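Local coordinates for Ara h 8 allergen isoform (Arachis hypogaea, PDB 6V8M), which is a peanut allergen of the Bet v 1 (PR-10) plant-defence family that binds 8-anilino-1-naphthalene sulfonate in its cavity and may bind abscisic acid-like ligands, at residues L30-I38 / G141-Y149; Q92-F100 / L127-V135. All coordinates share one frame; numbering follows the deposited sequence.

Contact 1 (L30-I38 / G141-Y149); sequences LTPKLIPAI and GIFKAIEGY. With 2AN (8-anilino-1-naphthalene sulfonate), chain D; 2AN (8-anilino-1-naphthalene sulfonate), chain C; 2AN (8-anilino-1-naphthalene sulfonate), chain E.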
loop_
_atom_site.group_PDB
_atom_site.type_symbol
_atom_site.label_atom_id
_atom_site.label_comp_id
_atom_site.label_asym_id
_atom_site.label_seq_id
_atom_site.Cartn_x
_atom_site.Cartn_y
_atom_site.Cartn_z
ATOM N N LEU A 30 -11.474 -1.157 -5.589
ATOM C CA LEU A 30 -10.846 -0.769 -6.886
ATOM C C LEU A 30 -9.631 -1.636 -7.196
ATOM O O LEU A 30 -9.413 -1.961 -8.365
ATOM C CB LEU A 30 -10.428 0.700 -6.835
ATOM C CG LEU A 30 -11.531 1.702 -7.114
ATOM C CD1 LEU A 30 -10.963 3.111 -7.078
ATOM C CD2 LEU A 30 -12.185 1.435 -8.463
ATOM N N THR A 31 -8.815 -1.978 -6.211
ATOM C CA THR A 31 -7.496 -2.584 -6.512
ATOM C C THR A 31 -7.671 -3.847 -7.345
ATOM O O THR A 31 -7.012 -3.971 -8.365
ATOM C CB THR A 31 -6.638 -2.771 -5.257
ATOM O OG1 THR A 31 -6.415 -1.446 -4.737
ATOM C CG2 THR A 31 -5.347 -3.487 -5.557
ATOM N N PRO A 32 -8.494 -4.854 -6.965
ATOM C CA PRO A 32 -8.580 -6.063 -7.776
ATOM C C PRO A 32 -9.227 -5.835 -9.150
ATOM O O PRO A 32 -9.060 -6.656 -10.022
ATOM C CB PRO A 32 -9.383 -7.070 -6.929
ATOM C CG PRO A 32 -9.913 -6.290 -5.734
ATOM C CD PRO A 32 -9.257 -4.925 -5.713
ATOM N N LYS A 33 -10.017 -4.765 -9.299
ATOM C CA LYS A 33 -10.624 -4.390 -10.593
ATOM C C LYS A 33 -9.554 -3.880 -11.546
ATOM O O LYS A 33 -9.733 -4.024 -12.758
ATOM C CB LYS A 33 -11.642 -3.266 -10.407
ATOM C CG LYS A 33 -13.035 -3.727 -10.065
ATOM C CD LYS A 33 -14.065 -2.639 -10.199
ATOM C CE LYS A 33 -15.322 -2.997 -9.437
ATOM N NZ LYS A 33 -16.312 -1.895 -9.482
ATOM N N LEU A 34 -8.503 -3.258 -11.005
ATOM C CA LEU A 34 -7.467 -2.577 -11.824
ATOM C C LEU A 34 -6.198 -3.417 -11.967
ATOM O O LEU A 34 -5.519 -3.232 -12.989
ATOM C CB LEU A 34 -7.163 -1.226 -11.193
ATOM C CG LEU A 34 -8.333 -0.253 -11.166
ATOM C CD1 LEU A 34 -7.950 1.024 -10.467
ATOM C CD2 LEU A 34 -8.821 0.046 -12.565
ATOM N N ILE A 35 -5.825 -4.247 -10.988
ATOM C CA ILE A 35 -4.562 -5.035 -11.085
ATOM C C ILE A 35 -4.966 -6.481 -11.334
ATOM O O ILE A 35 -5.454 -7.131 -10.420
ATOM C CB ILE A 35 -3.682 -4.886 -9.832
ATOM C CG1 ILE A 35 -3.307 -3.428 -9.558
ATOM C CG2 ILE A 35 -2.451 -5.768 -9.917
ATOM C CD1 ILE A 35 -2.315 -2.845 -10.536
ATOM N N PRO A 36 -4.780 -6.998 -12.567
ATOM C CA PRO A 36 -5.233 -8.349 -12.907
ATOM C C PRO A 36 -4.738 -9.408 -11.905
ATOM O O PRO A 36 -5.496 -10.265 -11.545
ATOM C CB PRO A 36 -4.609 -8.559 -14.294
ATOM C CG PRO A 36 -4.526 -7.159 -14.879
ATOM C CD PRO A 36 -4.104 -6.320 -13.689
ATOM N N ALA A 37 -3.490 -9.301 -11.451
ATOM C CA ALA A 37 -2.869 -10.326 -10.577
ATOM C C ALA A 37 -3.578 -10.370 -9.229
ATOM O O ALA A 37 -3.564 -11.461 -8.635
ATOM C CB ALA A 37 -1.409 -10.085 -10.344
ATOM N N ILE A 38 -4.083 -9.244 -8.711
ATOM C CA ILE A 38 -4.754 -9.287 -7.382
ATOM C C ILE A 38 -6.180 -9.820 -7.550
ATOM O O ILE A 38 -7.000 -9.190 -8.301
ATOM C CB ILE A 38 -4.707 -7.928 -6.686
ATOM C CG1 ILE A 38 -3.255 -7.514 -6.423
ATOM C CG2 ILE A 38 -5.530 -7.976 -5.409
ATOM C CD1 ILE A 38 -3.087 -6.046 -6.103
ATOM N N GLY A 141 2.815 0.568 -8.410
ATOM C CA GLY A 141 1.909 0.023 -9.435
ATOM C C GLY A 141 0.459 0.155 -9.029
ATOM O O GLY A 141 -0.363 0.634 -9.830
ATOM N N ILE A 142 0.128 -0.244 -7.801
ATOM C CA ILE A 142 -1.270 -0.133 -7.311
ATOM C C ILE A 142 -1.643 1.345 -7.307
ATOM O O ILE A 142 -2.724 1.697 -7.823
ATOM C CB ILE A 142 -1.439 -0.784 -5.932
ATOM C CG1 ILE A 142 -1.346 -2.306 -6.058
ATOM C CG2 ILE A 142 -2.719 -0.308 -5.257
ATOM C CD1 ILE A 142 -1.118 -3.002 -4.748
ATOM N N PHE A 143 -0.802 2.186 -6.706
ATOM C CA PHE A 143 -1.177 3.606 -6.522
ATOM C C PHE A 143 -1.406 4.272 -7.886
ATOM O O PHE A 143 -2.411 5.005 -8.105
ATOM C CB PHE A 143 -0.084 4.312 -5.725
ATOM C CG PHE A 143 -0.488 5.694 -5.294
ATOM C CD1 PHE A 143 -0.275 6.774 -6.116
ATOM C CD2 PHE A 143 -1.064 5.897 -4.050
ATOM C CE1 PHE A 143 -0.652 8.041 -5.695
ATOM C CE2 PHE A 143 -1.408 7.166 -3.621
ATOM C CZ PHE A 143 -1.204 8.231 -4.453
ATOM N N LYS A 144 -0.482 4.025 -8.814
ATOM C CA LYS A 144 -0.504 4.666 -10.150
ATOM C C LYS A 144 -1.610 4.067 -11.023
ATOM O O LYS A 144 -2.135 4.783 -11.897
ATOM C CB LYS A 144 0.880 4.629 -10.784
ATOM C CG LYS A 144 1.845 5.490 -9.987
ATOM C CD LYS A 144 3.252 5.470 -10.415
ATOM C CE LYS A 144 4.090 6.395 -9.546
ATOM N NZ LYS A 144 3.903 7.803 -9.944
ATOM N N ALA A 145 -1.953 2.797 -10.842
ATOM C CA ALA A 145 -3.113 2.235 -11.569
ATOM C C ALA A 145 -4.402 2.922 -11.102
ATOM O O ALA A 145 -5.260 3.290 -11.937
ATOM C CB ALA A 145 -3.130 0.731 -11.406
ATOM N N ILE A 146 -4.542 3.152 -9.796
ATOM C CA ILE A 146 -5.736 3.855 -9.264
ATOM C C ILE A 146 -5.709 5.309 -9.737
ATOM O O ILE A 146 -6.769 5.818 -10.158
ATOM C CB ILE A 146 -5.797 3.706 -7.737
ATOM C CG1 ILE A 146 -6.023 2.232 -7.354
ATOM C CG2 ILE A 146 -6.903 4.606 -7.222
ATOM C CD1 ILE A 146 -5.889 1.905 -5.885
ATOM N N GLU A 147 -4.540 5.947 -9.683
ATOM C CA GLU A 147 -4.416 7.351 -10.138
ATOM C C GLU A 147 -4.858 7.451 -11.610
ATOM O O GLU A 147 -5.614 8.362 -11.967
ATOM C CB GLU A 147 -2.988 7.828 -9.919
ATOM C CG GLU A 147 -2.735 9.215 -10.462
ATOM C CD GLU A 147 -1.259 9.486 -10.634
ATOM O OE1 GLU A 147 -0.599 8.693 -11.349
ATOM O OE2 GLU A 147 -0.779 10.448 -10.028
ATOM N N GLY A 148 -4.429 6.522 -12.457
ATOM C CA GLY A 148 -4.784 6.533 -13.887
ATOM C C GLY A 148 -6.276 6.353 -14.091
ATOM O O GLY A 148 -6.861 7.025 -14.949
ATOM N N TYR A 149 -6.891 5.489 -13.308
ATOM C CA TYR A 149 -8.344 5.243 -13.364
ATOM C C TYR A 149 -9.107 6.533 -13.045
ATOM O O TYR A 149 -10.076 6.864 -13.752
ATOM C CB TYR A 149 -8.692 4.089 -12.439
ATOM C CG TYR A 149 -10.161 3.909 -12.240
ATOM C CD1 TYR A 149 -10.921 3.201 -13.144
ATOM C CD2 TYR A 149 -10.775 4.442 -11.119
ATOM C CE1 TYR A 149 -12.279 3.017 -12.935
ATOM C CE2 TYR A 149 -12.129 4.277 -10.901
ATOM C CZ TYR A 149 -12.878 3.552 -11.807
ATOM O OH TYR A 149 -14.219 3.402 -11.598
HETATM C C1 2AN D . 1.308 -6.076 -8.849
HETATM C C2 2AN D . 1.009 -5.001 -8.073
HETATM C C3 2AN D . 0.714 -5.148 -6.715
HETATM C C4 2AN D . 0.677 -6.380 -6.158
HETATM C C5 2AN D . 0.977 -7.530 -6.918
HETATM C C6 2AN D . 0.973 -8.795 -6.298
HETATM C C7 2AN D . 1.284 -9.902 -6.998
HETATM C C8 2AN D . 1.646 -9.818 -8.355
HETATM N N 2AN D . 1.558 -5.885 -10.206
HETATM S S 2AN D . 2.167 -8.657 -10.717
HETATM C C9 2AN D . 1.629 -8.623 -9.020
HETATM C C10 2AN D . 1.315 -7.408 -8.303
HETATM C C11 2AN D . 2.253 -4.837 -10.822
HETATM C C12 2AN D . 3.247 -4.122 -10.162
HETATM C C13 2AN D . 3.921 -3.105 -10.822
HETATM C C14 2AN D . 3.616 -2.807 -12.131
HETATM C C15 2AN D . 2.635 -3.518 -12.790
HETATM C C16 2AN D . 1.944 -4.527 -12.141
HETATM O O1 2AN D . 3.288 -7.764 -10.790
HETATM O O2 2AN D . 2.392 -10.007 -11.104
HETATM O O3 2AN D . 1.003 -8.102 -11.582
HETATM C C1 2AN C . 5.593 4.331 -1.886
HETATM C C2 2AN C . 4.951 3.566 -0.953
HETATM C C3 2AN C . 3.552 3.469 -0.917
HETATM C C4 2AN C . 2.816 4.162 -1.816
HETATM C C5 2AN C . 3.430 4.968 -2.805
HETATM C C6 2AN C . 2.621 5.670 -3.723
HETATM C C7 2AN C . 3.146 6.454 -4.673
HETATM C C8 2AN C . 4.535 6.588 -4.779
HETATM N N 2AN C . 7.015 4.419 -1.862
HETATM S S 2AN C . 7.079 6.223 -4.250
HETATM C C9 2AN C . 5.372 5.934 -3.917
HETATM C C10 2AN C . 4.855 5.079 -2.871
HETATM C C11 2AN C . 7.960 3.451 -1.485
HETATM C C12 2AN C . 7.648 2.097 -1.515
HETATM C C13 2AN C . 8.586 1.159 -1.125
HETATM C C14 2AN C . 9.845 1.544 -0.723
HETATM C C15 2AN C . 10.169 2.883 -0.708
HETATM C C16 2AN C . 9.234 3.835 -1.080
HETATM O O1 2AN C . 7.727 4.969 -4.421
HETATM O O2 2AN C . 7.669 6.878 -3.022
HETATM O O3 2AN C . 7.117 7.125 -5.359
HETATM C C1 2AN E . 2.311 -7.609 -1.611
HETATM C C2 2AN E . 3.481 -8.278 -1.383
HETATM C C3 2AN E . 4.670 -7.596 -1.115
HETATM C C4 2AN E . 4.691 -6.246 -1.191
HETATM C C5 2AN E . 3.513 -5.501 -1.426
HETATM C C6 2AN E . 3.568 -4.091 -1.454
HETATM C C7 2AN E . 2.478 -3.355 -1.681
HETATM C C8 2AN E . 1.229 -3.966 -1.841
HETATM N N 2AN E . 1.151 -8.310 -1.974
HETATM S S 2AN E . -0.551 -5.912 -1.880
HETATM C C9 2AN E . 1.118 -5.327 -1.874
HETATM C C10 2AN E . 2.269 -6.166 -1.646
HETATM C C11 2AN E . 1.036 -9.660 -2.370
HETATM C C12 2AN E . -0.190 -10.267 -2.124
HETATM C C13 2AN E . -0.372 -11.607 -2.424
HETATM C C14 2AN E . 0.646 -12.343 -2.984
HETATM C C15 2AN E . 1.862 -11.748 -3.238
HETATM C C16 2AN E . 2.063 -10.412 -2.934
HETATM O O1 2AN E . -0.635 -6.864 -0.812
HETATM O O2 2AN E . -1.425 -4.782 -1.765
HETATM O O3 2AN E . -0.831 -6.656 -3.198
#
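L34 pushes its forked end into a hollow on helix 141-149 framed by A145, I146 and Y149. L34 CD1 sits 3.7 Å from Y149 CB and 3.8 Å from I146 CA, against the helix backbone, an approach consistent with the small A145 beside it. The same small residue receives the tip of I35, with I35 CD1 3.8 Å from A145 CB. One turn back, L30 crosses Y149 at about a right angle, with L30 CD2 resting 3.7 Å from Y149 CE2; the tyrosine ring reaches this leucine because its CG stands anti to the backbone N (chi1 170°). T31 fits between I142 and I146, with T31 OG1 3.6 Å from I146 CD1; that buried hydroxyl is satisfied by G27 O. At the far end, I38 and I142 meet through their CD1 atoms, and I142 CD1 also touches 8-anilino-1-naphthalene sulfonate (chain D) at C3, 3.4 Å away. With no side chain, G141 lets the anilino ring of that ligand come near its CA. The axes of helix 30-34 and helix 141-149 run nearly perpendicular, at 88°. This is the Bet v 1 arrangement: the long C-terminal helix crosses the second short helix, and the turn 35-38, with G141 and I142, borders the ligand cavity.

Contact 2 (Q92-F100 / L127-V135); sequences QEILEKVSF and LPDEVHQDV. With 2AN (8-anilino-1-naphthalene sulfonate), chain E; SO4 (sulfate ion), chain I.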
loop_
_atom_site.group_PDB
_atom_site.type_symbol
_atom_site.label_atom_id
_atom_site.label_comp_id
_atom_site.label_asym_id
_atom_site.label_seq_id
_atom_site.Cartn_x
_atom_site.Cartn_y
_atom_site.Cartn_z
ATOM N N GLN A 92 7.702 -12.098 1.224
ATOM C CA GLN A 92 9.140 -12.469 1.136
ATOM C C GLN A 92 9.539 -13.160 2.453
ATOM O O GLN A 92 9.194 -12.639 3.534
ATOM C CB GLN A 92 10.005 -11.245 0.826
ATOM C CG GLN A 92 10.013 -10.824 -0.644
ATOM C CD GLN A 92 8.918 -9.836 -0.993
ATOM O OE1 GLN A 92 7.947 -9.649 -0.258
ATOM N NE2 GLN A 92 9.065 -9.175 -2.128
ATOM N N GLU A 93 10.237 -14.289 2.366
ATOM C CA GLU A 93 10.743 -15.075 3.532
ATOM C C GLU A 93 11.615 -14.176 4.433
ATOM O O GLU A 93 11.509 -14.277 5.667
ATOM C CB GLU A 93 11.626 -16.242 3.080
ATOM N N ILE A 94 12.427 -13.310 3.837
ATOM C CA ILE A 94 13.421 -12.491 4.597
ATOM C C ILE A 94 12.724 -11.385 5.419
ATOM O O ILE A 94 13.394 -10.823 6.304
ATOM C CB ILE A 94 14.520 -11.941 3.650
ATOM C CG1 ILE A 94 15.774 -11.489 4.402
ATOM C CG2 ILE A 94 14.008 -10.817 2.765
ATOM C CD1 ILE A 94 16.351 -12.545 5.293
ATOM N N LEU A 95 11.454 -11.052 5.162
ATOM C CA LEU A 95 10.759 -9.925 5.847
ATOM C C LEU A 95 9.912 -10.414 7.032
ATOM O O LEU A 95 9.176 -11.386 6.866
ATOM C CB LEU A 95 9.874 -9.200 4.834
ATOM C CG LEU A 95 10.609 -8.521 3.681
ATOM C CD1 LEU A 95 9.639 -7.935 2.672
ATOM C CD2 LEU A 95 11.565 -7.453 4.196
ATOM N N GLU A 96 10.015 -9.742 8.175
ATOM C CA GLU A 96 9.048 -9.864 9.299
ATOM C C GLU A 96 7.788 -9.099 8.915
ATOM O O GLU A 96 6.672 -9.672 9.016
ATOM C CB GLU A 96 9.624 -9.298 10.594
ATOM C CG GLU A 96 10.722 -10.179 11.158
ATOM C CD GLU A 96 11.676 -9.552 12.159
ATOM O OE1 GLU A 96 12.731 -10.181 12.414
ATOM O OE2 GLU A 96 11.386 -8.440 12.670
ATOM N N LYS A 97 7.975 -7.852 8.481
ATOM C CA LYS A 97 6.865 -6.955 8.098
ATOM C C LYS A 97 7.430 -5.758 7.331
ATOM O O LYS A 97 8.635 -5.459 7.454
ATOM C CB LYS A 97 6.075 -6.488 9.329
ATOM C CG LYS A 97 6.851 -5.628 10.319
ATOM C CD LYS A 97 6.063 -5.237 11.564
ATOM C CE LYS A 97 6.876 -4.360 12.493
ATOM N NZ LYS A 97 6.094 -3.830 13.642
ATOM N N VAL A 98 6.546 -5.052 6.638
ATOM C CA VAL A 98 6.818 -3.700 6.074
ATOM C C VAL A 98 5.710 -2.750 6.534
ATOM O O VAL A 98 4.536 -3.046 6.302
ATOM C CB VAL A 98 6.947 -3.716 4.544
ATOM C CG1 VAL A 98 7.402 -2.362 4.049
ATOM C CG2 VAL A 98 7.893 -4.794 4.057
ATOM N N SER A 99 6.082 -1.659 7.202
ATOM C CA SER A 99 5.161 -0.618 7.712
ATOM C C SER A 99 5.244 0.594 6.798
ATOM O O SER A 99 6.349 1.097 6.542
ATOM C CB SER A 99 5.443 -0.272 9.151
ATOM O OG SER A 99 5.155 -1.431 9.938
ATOM N N PHE A 100 4.084 1.010 6.319
ATOM C CA PHE A 100 3.925 2.174 5.441
ATOM C C PHE A 100 3.202 3.270 6.198
ATOM O O PHE A 100 2.196 2.998 6.841
ATOM C CB PHE A 100 3.072 1.818 4.236
ATOM C CG PHE A 100 3.652 0.773 3.331
ATOM C CD1 PHE A 100 3.604 -0.572 3.678
ATOM C CD2 PHE A 100 4.229 1.136 2.138
ATOM C CE1 PHE A 100 4.142 -1.534 2.842
ATOM C CE2 PHE A 100 4.755 0.166 1.304
ATOM C CZ PHE A 100 4.705 -1.158 1.651
ATOM N N LEU A 127 19.033 -5.171 3.740
ATOM C CA LEU A 127 17.826 -5.490 2.947
ATOM C C LEU A 127 18.276 -5.733 1.510
ATOM O O LEU A 127 18.958 -4.901 0.926
ATOM C CB LEU A 127 16.870 -4.298 3.067
ATOM C CG LEU A 127 15.649 -4.311 2.169
ATOM C CD1 LEU A 127 14.667 -5.360 2.618
ATOM C CD2 LEU A 127 15.011 -2.933 2.160
ATOM N N PRO A 128 17.971 -6.887 0.882
ATOM C CA PRO A 128 18.380 -7.125 -0.505
ATOM C C PRO A 128 17.735 -6.120 -1.467
ATOM O O PRO A 128 16.560 -5.815 -1.301
ATOM C CB PRO A 128 17.914 -8.547 -0.801
ATOM C CG PRO A 128 17.680 -9.158 0.559
ATOM C CD PRO A 128 17.221 -8.019 1.439
ATOM N N ASP A 129 18.511 -5.629 -2.441
ATOM C CA ASP A 129 18.027 -4.603 -3.400
ATOM C C ASP A 129 16.774 -5.134 -4.108
ATOM O O ASP A 129 15.880 -4.332 -4.377
ATOM C CB ASP A 129 19.127 -4.201 -4.385
ATOM C CG ASP A 129 20.304 -3.454 -3.765
ATOM O OD1 ASP A 129 20.218 -3.029 -2.584
ATOM O OD2 ASP A 129 21.323 -3.326 -4.459
ATOM N N GLU A 130 16.718 -6.443 -4.387
ATOM C CA GLU A 130 15.612 -7.064 -5.181
ATOM C C GLU A 130 14.307 -6.965 -4.381
ATOM O O GLU A 130 13.230 -6.791 -4.981
ATOM C CB GLU A 130 15.954 -8.521 -5.517
ATOM C CG GLU A 130 14.946 -9.178 -6.447
ATOM C CD GLU A 130 15.432 -10.376 -7.262
ATOM O OE1 GLU A 130 16.674 -10.631 -7.320
ATOM O OE2 GLU A 130 14.560 -11.058 -7.852
ATOM N N VAL A 131 14.401 -7.090 -3.063
ATOM C CA VAL A 131 13.211 -7.062 -2.162
ATOM C C VAL A 131 12.704 -5.619 -2.075
ATOM O O VAL A 131 11.490 -5.408 -2.225
ATOM C CB VAL A 131 13.534 -7.641 -0.774
ATOM C CG1 VAL A 131 12.388 -7.393 0.205
ATOM C CG2 VAL A 131 13.878 -9.120 -0.859
ATOM N N HIS A 132 13.611 -4.667 -1.901
ATOM C CA HIS A 132 13.291 -3.222 -1.881
ATOM C C HIS A 132 12.606 -2.865 -3.213
ATOM O O HIS A 132 11.548 -2.243 -3.190
ATOM C CB HIS A 132 14.535 -2.366 -1.618
ATOM C CG HIS A 132 14.273 -0.922 -1.838
ATOM N ND1 HIS A 132 14.574 -0.277 -3.042
ATOM C CD2 HIS A 132 13.767 0.018 -1.022
ATOM C CE1 HIS A 132 14.216 0.987 -2.950
ATOM N NE2 HIS A 132 13.759 1.202 -1.716
ATOM N N GLN A 133 13.192 -3.284 -4.330
ATOM C CA GLN A 133 12.699 -2.950 -5.691
ATOM C C GLN A 133 11.301 -3.528 -5.861
ATOM O O GLN A 133 10.448 -2.836 -6.423
ATOM C CB GLN A 133 13.639 -3.434 -6.796
ATOM C CG GLN A 133 13.016 -3.387 -8.202
ATOM C CD GLN A 133 13.992 -3.690 -9.323
ATOM O OE1 GLN A 133 15.152 -3.278 -9.303
ATOM N NE2 GLN A 133 13.522 -4.398 -10.341
ATOM N N ASP A 134 11.094 -4.777 -5.425
ATOM C CA ASP A 134 9.817 -5.496 -5.656
ATOM C C ASP A 134 8.702 -4.815 -4.842
ATOM O O ASP A 134 7.611 -4.595 -5.401
ATOM C CB ASP A 134 9.950 -6.970 -5.324
ATOM C CG ASP A 134 8.661 -7.711 -5.635
ATOM O OD1 ASP A 134 8.350 -7.819 -6.839
ATOM O OD2 ASP A 134 7.962 -8.107 -4.672
ATOM N N VAL A 135 8.964 -4.466 -3.577
ATOM C CA VAL A 135 7.935 -3.848 -2.700
ATOM C C VAL A 135 7.641 -2.442 -3.229
ATOM O O VAL A 135 6.479 -2.042 -3.245
ATOM C CB VAL A 135 8.393 -3.858 -1.238
ATOM C CG1 VAL A 135 7.484 -2.993 -0.383
ATOM C CG2 VAL A 135 8.501 -5.294 -0.719
HETATM C C1 2AN E . 2.311 -7.609 -1.611
HETATM C C2 2AN E . 3.481 -8.278 -1.383
HETATM C C3 2AN E . 4.670 -7.596 -1.115
HETATM C C4 2AN E . 4.691 -6.246 -1.191
HETATM C C5 2AN E . 3.513 -5.501 -1.426
HETATM C C6 2AN E . 3.568 -4.091 -1.454
HETATM C C7 2AN E . 2.478 -3.355 -1.681
HETATM C C8 2AN E . 1.229 -3.966 -1.841
HETATM N N 2AN E . 1.151 -8.310 -1.974
HETATM S S 2AN E . -0.551 -5.912 -1.880
HETATM C C9 2AN E . 1.118 -5.327 -1.874
HETATM C C10 2AN E . 2.269 -6.166 -1.646
HETATM C C11 2AN E . 1.036 -9.660 -2.370
HETATM C C12 2AN E . -0.190 -10.267 -2.124
HETATM C C13 2AN E . -0.372 -11.607 -2.424
HETATM C C14 2AN E . 0.646 -12.343 -2.984
HETATM C C15 2AN E . 1.862 -11.748 -3.238
HETATM C C16 2AN E . 2.063 -10.412 -2.934
HETATM O O1 2AN E . -0.635 -6.864 -0.812
HETATM O O2 2AN E . -1.425 -4.782 -1.765
HETATM O O3 2AN E . -0.831 -6.656 -3.198
HETATM S S SO4 I . 11.087 -15.455 -1.095
HETATM O O1 SO4 I . 12.214 -16.245 -1.515
HETATM O O2 SO4 I . 11.520 -14.115 -0.794
HETATM O O3 SO4 I . 10.112 -15.416 -2.154
HETATM O O4 SO4 I . 10.499 -16.043 0.076
#
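The chain makes a type I turn from Q92 to L95 and turns a corner at E96 within strand 95-107, where E96 and K97 form a classic beta bulge opposite H120, while P128 precedes helix 129-152 at its N-cap position; the closest CA atoms, those of Q92 and V131, are 7.5 Å apart. V131 is central to the contact, and its two methyls serve different partners. V131 CG1 meets L95 CD1 tip to tip at 3.7 Å, whereas V131 CG2 faces I94 CG2 at 4.0 Å. L95 uses its other branch against L127, L95 CD2 lying 4.1 Å from L127 CD1, its fork suiting a place between two apolar neighbours. A turn further along the helix, V135 sends CG1 to the edge of the F100 ring, near the ring plane and 3.9 Å from F100 CZ. V135 CG2 turns instead to the naphthalene of 8-anilino-1-naphthalene sulfonate (chain E), so through this one branched residue the helix touches both the strand and the ligand. Q92 supplies the polar link: bent at its second torsion (chi2 90°), it brings Q92 NE2 to D134 OD2 at 3.0 Å. The bond is weak, with an N-H...O angle of 120° and the amide and carboxylate planes 67° apart. D134 also forms a salt bridge with K138, while Q92 OE1 is buried without a partner. Within the sheet, F100 stacks on Y83 and V98 packs on V117 and F119. L127, just before the helix, touches F119 of strand 110-121 and H4 and F6 of strand 3-12, so the helix start lies against the curved antiparallel sheet.

Overall arrangement
From the N terminus, the chain passes through strand 3-12 and helix 16-25 before helix 27-34 supplies the first half of contact 1. It then builds strands 38-45 to 80-86 and reaches 92-100, the first half of contact 2. After strand 110-121, residues 127-135 close contact 2, a short loop of 26 intervening residues; further along the same helix, 141-149 closes the much longer loop of contact 1, which encloses it. Helix 129-152 is thus held to the sheet near its start and to helix 27-34 nearer its end. The contact centres are 21 Å apart, and both touch the 8-anilino-1-naphthalene sulfonate of chain E.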